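Local coordinates for blue-light receptor of the BLUF-family (Rhodobacter sphaeroides, PDB 2BYC), which binds a flavin and probably acts as a bacterial blue-light photoreceptor of the BLUF family, at residues S7-S12 against H49-I54. Residues are numbered along the deposited sequence; the frame is centred on the assembly and turned at random. Where two conformers were deposited one is given.
Sequences SLTYRS and HFVQTI. With FMN (flavin mononucleotide), chain C.
Tyr-10 lays its phenol ring over the CB of Gln-52, CZ to CB 3.4 Å, as the two side chains run alongside each other on the flavin-facing side of the antiparallel strands 7-12 and 49-54. With CG wedged between its backbone N and carbonyl carbon (chi1 72°), the tyrosine carries its hydroxyl across to the neighbouring strand, where OH donates a short hydrogen bond to Gln-52 OE1 (2.6 Å). The hydroxyl approaches from above the plane of the amide, 36° out of it, and ring and amide planes stand 84° apart. The extended chain of Gln-52 brings its amide up to the isoalloxazine, and in the modelled rotation NE2 donates to both FMN N5 (3.1 Å) and FMN O4 (3.0 Å). Along the strand, Phe-50 receives the flavin methyl C7M over one ring face, with CD1 3.2 Å from C7M, while Ser-12 OG sits at the ring edge and is hydrogen-bonded to His-74. On the reverse face, OG1 of Thr-9 and OG1 of Thr-53 appear to share a hydrogen bond (2.9 Å); at the end of the pairing, Arg-11 NH1 lies above the rim of the His-49 ring, 3.1 Å from His-49 CE1. Backbone hydrogen bonds pairing Leu-8 with Ile-54, Tyr-10 with Gln-52 and Ser-12 with Phe-50 fix the register. A phenylalanine in place of Tyr-10 would lose the bond to OE1 and would probably loosen the amide orientation. Tyr-10 itself touches flavin C6; the bonds at OE1 and NE2 are together consistent with NE2 turned toward the flavin, in the Tyr–Gln–flavin network characteristic of BLUF domains, here in the dark state.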
ATOM      1  N   SER A   7      -2.832  -2.169  10.452  1.00 12.00           N
ATOM      2  CA  SER A   7      -2.142  -1.940   9.176  1.00 12.37           C
ATOM      3  C   SER A   7      -1.956  -3.290   8.503  1.00 11.95           C
ATOM      4  O   SER A   7      -1.347  -4.176   9.112  1.00 13.43           O
ATOM      5  CB  SER A   7      -0.747  -1.304   9.448  0.70 10.52           C
ATOM      6  OG  SER A   7      -0.050  -1.015   8.225  0.70  9.87           O
ATOM      7  N   LEU A   8      -2.409  -3.457   7.269  1.00 11.65           N
ATOM      8  CA  LEU A   8      -2.098  -4.687   6.518  1.00 13.34           C
ATOM      9  C   LEU A   8      -1.223  -4.385   5.334  1.00 12.23           C
ATOM     10  O   LEU A   8      -1.460  -3.393   4.693  1.00 13.94           O
ATOM     11  CB  LEU A   8      -3.416  -5.285   5.990  1.00 11.56           C
ATOM     12  CG  LEU A   8      -3.542  -6.620   5.317  1.00 17.11           C
ATOM     13  CD1 LEU A   8      -5.003  -6.866   5.611  1.00 25.80           C
ATOM     14  CD2 LEU A   8      -3.415  -6.360   3.815  1.00 16.95           C
ATOM     15  N   THR A   9      -0.236  -5.235   5.054  1.00 12.15           N
ATOM     16  CA  THR A   9       0.615  -5.037   3.884  1.00 12.07           C
ATOM     17  C   THR A   9       0.620  -6.381   3.187  1.00 11.64           C
ATOM     18  O   THR A   9       0.784  -7.376   3.861  1.00 10.46           O
ATOM     19  CB  THR A   9       2.073  -4.798   4.348  1.00  9.72           C
ATOM     20  OG1 THR A   9       2.098  -3.539   5.015  1.00 13.40           O
ATOM     21  CG2 THR A   9       2.979  -4.686   3.209  1.00  5.30           C
ATOM     22  N   TYR A  10       0.417  -6.367   1.854  1.00 11.49           N
ATOM     23  CA  TYR A  10       0.428  -7.545   1.029  1.00 11.80           C
ATOM     24  C   TYR A  10       1.279  -7.237  -0.196  1.00 12.02           C
ATOM     25  O   TYR A  10       1.574  -6.109  -0.508  1.00 11.31           O
ATOM     26  CB  TYR A  10      -1.041  -7.977   0.652  1.00 12.02           C
ATOM     27  CG  TYR A  10      -1.631  -7.030  -0.347  1.00 13.62           C
ATOM     28  CD1 TYR A  10      -1.219  -7.078  -1.666  1.00 14.91           C
ATOM     29  CD2 TYR A  10      -2.628  -6.106   0.011  1.00 11.78           C
ATOM     30  CE1 TYR A  10      -1.709  -6.196  -2.580  1.00 18.49           C
ATOM     31  CE2 TYR A  10      -3.143  -5.215  -0.924  1.00 12.56           C
ATOM     32  CZ  TYR A  10      -2.700  -5.298  -2.212  1.00 15.24           C
ATOM     33  OH  TYR A  10      -3.128  -4.460  -3.196  1.00 18.46           O
ATOM     34  N   ARG A  11       1.720  -8.280  -0.853  1.00 14.98           N
ATOM     35  CA  ARG A  11       2.533  -8.196  -2.064  1.00 14.87           C
ATOM     36  C   ARG A  11       1.726  -8.962  -3.063  1.00 15.59           C
ATOM     37  O   ARG A  11       1.101  -9.970  -2.687  1.00 14.40           O
ATOM     38  CB  ARG A  11       3.828  -8.963  -1.818  1.00 16.08           C
ATOM     39  CG  ARG A  11       4.847  -8.775  -2.892  1.00 19.86           C
ATOM     40  CD  ARG A  11       6.176  -9.454  -2.534  1.00 27.28           C
ATOM     41  NE  ARG A  11       6.043 -10.887  -2.661  1.00 33.37           N
ATOM     42  CZ  ARG A  11       6.533 -11.598  -3.669  1.00 34.68           C
ATOM     43  NH1 ARG A  11       7.243 -11.002  -4.624  1.00 37.81           N
ATOM     44  NH2 ARG A  11       6.338 -12.911  -3.698  1.00 35.07           N
ATOM     45  N   SER A  12       1.681  -8.466  -4.308  1.00 15.56           N
ATOM     46  CA  SER A  12       1.038  -9.185  -5.434  1.00 16.46           C
ATOM     47  C   SER A  12       1.835  -9.014  -6.653  1.00 16.88           C
ATOM     48  O   SER A  12       2.674  -8.124  -6.718  1.00 16.99           O
ATOM     49  CB  SER A  12      -0.368  -8.686  -5.725  1.00 15.23           C
ATOM     50  OG  SER A  12      -0.360  -7.353  -6.109  1.00 14.08           O
ATOM     51  N   HIS A  49       5.572  -6.177  -9.354  1.00 17.03           N
ATOM     52  CA  HIS A  49       4.898  -6.555  -8.108  1.00 16.24           C
ATOM     53  C   HIS A  49       4.233  -5.270  -7.603  1.00 14.43           C
ATOM     54  O   HIS A  49       4.672  -4.219  -7.978  1.00 14.97           O
ATOM     55  CB  HIS A  49       5.924  -6.965  -7.085  1.00 17.58           C
ATOM     56  CG  HIS A  49       6.473  -8.332  -7.342  1.00 17.69           C
ATOM     57  ND1 HIS A  49       5.674  -9.461  -7.294  1.00 24.25           N
ATOM     58  CD2 HIS A  49       7.689  -8.748  -7.751  1.00 13.57           C
ATOM     59  CE1 HIS A  49       6.402 -10.523  -7.589  1.00 20.45           C
ATOM     60  NE2 HIS A  49       7.632 -10.115  -7.860  1.00 19.57           N
ATOM     61  N   PHE A  50       3.134  -5.364  -6.864  1.00 13.84           N
ATOM     62  CA  PHE A  50       2.644  -4.219  -6.018  1.00 12.40           C
ATOM     63  C   PHE A  50       2.910  -4.651  -4.620  1.00 12.90           C
ATOM     64  O   PHE A  50       2.847  -5.860  -4.299  1.00 12.78           O
ATOM     65  CB  PHE A  50       1.133  -4.197  -6.109  1.00 11.25           C
ATOM     66  CG  PHE A  50       0.577  -3.657  -7.392  1.00 14.53           C
ATOM     67  CD1 PHE A  50      -0.261  -4.439  -8.207  1.00 16.40           C
ATOM     68  CD2 PHE A  50       0.855  -2.372  -7.803  1.00 15.91           C
ATOM     69  CE1 PHE A  50      -0.833  -3.885  -9.392  1.00 13.15           C
ATOM     70  CE2 PHE A  50       0.314  -1.855  -8.975  1.00 17.81           C
ATOM     71  CZ  PHE A  50      -0.556  -2.637  -9.755  1.00 14.02           C
ATOM     72  N   VAL A  51       3.245  -3.676  -3.777  1.00 12.16           N
ATOM     73  CA  VAL A  51       3.244  -3.874  -2.321  1.00 13.13           C
ATOM     74  C   VAL A  51       2.290  -2.798  -1.861  1.00 11.34           C
ATOM     75  O   VAL A  51       2.436  -1.670  -2.211  1.00  8.61           O
ATOM     76  CB  VAL A  51       4.662  -3.759  -1.701  1.00 14.09           C
ATOM     77  CG1 VAL A  51       4.563  -3.822  -0.207  1.00 12.05           C
ATOM     78  CG2 VAL A  51       5.559  -4.999  -2.187  1.00 11.94           C
ATOM     79  N   GLN A  52       1.236  -3.206  -1.159  1.00 13.69           N
ATOM     80  CA  GLN A  52       0.254  -2.253  -0.654  1.00 12.61           C
ATOM     81  C   GLN A  52       0.145  -2.319   0.867  1.00 12.65           C
ATOM     82  O   GLN A  52       0.133  -3.391   1.426  1.00 12.63           O
ATOM     83  CB  GLN A  52      -1.109  -2.393  -1.364  1.00 13.32           C
ATOM     84  CG  GLN A  52      -1.959  -1.230  -0.989  1.00 11.30           C
ATOM     85  CD  GLN A  52      -3.301  -1.264  -1.644  1.00 14.13           C
ATOM     86  OE1 GLN A  52      -3.881  -2.320  -1.907  1.00 13.77           O
ATOM     87  NE2 GLN A  52      -3.808  -0.101  -1.911  1.00 15.25           N
ATOM     88  N   THR A  53       0.135  -1.145   1.508  1.00 12.37           N
ATOM     89  CA  THR A  53      -0.122  -1.031   2.937  1.00 12.84           C
ATOM     90  C   THR A  53      -1.387  -0.233   3.101  1.00 12.15           C
ATOM     91  O   THR A  53      -1.454   0.873   2.556  1.00 12.57           O
ATOM     92  CB  THR A  53       0.958  -0.223   3.572  1.00 13.85           C
ATOM     93  OG1 THR A  53       2.172  -0.988   3.540  1.00 17.73           O
ATOM     94  CG2 THR A  53       0.591   0.088   5.045  1.00 15.52           C
ATOM     95  N   ILE A  54      -2.377  -0.775   3.802  1.00 10.84           N
ATOM     96  CA  ILE A  54      -3.609   0.008   4.076  1.00 12.64           C
ATOM     97  C   ILE A  54      -3.803  -0.028   5.527  1.00 11.12           C
ATOM     98  O   ILE A  54      -3.475  -1.045   6.175  1.00  9.45           O
ATOM     99  CB  ILE A  54      -4.868  -0.668   3.451  1.00 14.64           C
ATOM    100  CG1 ILE A  54      -4.920  -2.132   3.894  1.00 14.54           C
ATOM    101  CG2 ILE A  54      -4.894  -0.482   1.919  1.00 11.31           C
ATOM    102  CD1 ILE A  54      -6.039  -2.933   3.350  1.00 13.07           C
TER
HETATM  103  N1  FMN C1137      -9.493   0.041  -4.439  1.00 14.81           N
HETATM  104  C2  FMN C1137      -9.712   0.840  -3.339  1.00 15.02           C
HETATM  105  O2  FMN C1137     -10.847   1.335  -3.141  1.00 16.31           O
HETATM  106  N3  FMN C1137      -8.719   1.115  -2.457  1.00 11.79           N
HETATM  107  C4  FMN C1137      -7.500   0.597  -2.724  1.00 11.74           C
HETATM  108  O4  FMN C1137      -6.632   0.774  -1.932  1.00 15.02           O
HETATM  109  C4A FMN C1137      -7.254  -0.216  -3.836  1.00 11.08           C
HETATM  110  N5  FMN C1137      -5.987  -0.726  -4.062  1.00 12.75           N
HETATM  111  C5A FMN C1137      -5.745  -1.608  -5.126  1.00 14.51           C
HETATM  112  C6  FMN C1137      -4.497  -2.151  -5.333  1.00 12.21           C
HETATM  113  C7  FMN C1137      -4.203  -2.981  -6.426  1.00 12.14           C
HETATM  114  C7M FMN C1137      -2.847  -3.690  -6.537  1.00 11.11           C
HETATM  115  C8  FMN C1137      -5.226  -3.281  -7.301  1.00 13.47           C
HETATM  116  C8M FMN C1137      -5.024  -4.226  -8.475  1.00 11.88           C
HETATM  117  C9  FMN C1137      -6.498  -2.750  -7.099  1.00 12.89           C
HETATM  118  C9A FMN C1137      -6.758  -1.896  -5.984  1.00 14.00           C
HETATM  119  N10 FMN C1137      -8.037  -1.333  -5.772  1.00 14.25           N
HETATM  120  C10 FMN C1137      -8.267  -0.509  -4.676  1.00 14.66           C
HETATM  121  C1' FMN C1137      -9.088  -1.339  -6.830  1.00 19.84           C
HETATM  122  C2' FMN C1137     -10.180  -2.167  -6.194  1.00 26.05           C
HETATM  123  O2' FMN C1137      -9.777  -3.466  -6.521  1.00 24.88           O
HETATM  124  C3' FMN C1137     -11.614  -1.875  -6.667  1.00 30.03           C
HETATM  125  O3' FMN C1137     -11.765  -2.369  -7.960  1.00 34.64           O
HETATM  126  C4' FMN C1137     -12.061  -0.421  -6.662  1.00 34.70           C
HETATM  127  O4' FMN C1137     -12.227   0.134  -5.340  1.00 35.95           O
HETATM  128  C5' FMN C1137     -13.425  -0.318  -7.350  1.00 39.41           C
HETATM  129  O5' FMN C1137     -13.437   0.163  -8.695  1.00 42.74           O
HETATM  130  P   FMN C1137     -14.906   0.573  -9.191  1.00 42.58           P
HETATM  131  O1P FMN C1137     -14.872   1.219 -10.586  1.00 39.15           O
HETATM  132  O2P FMN C1137     -15.666  -0.746  -9.229  1.00 39.08           O
HETATM  133  O3P FMN C1137     -15.360   1.504  -8.093  1.00 34.25           O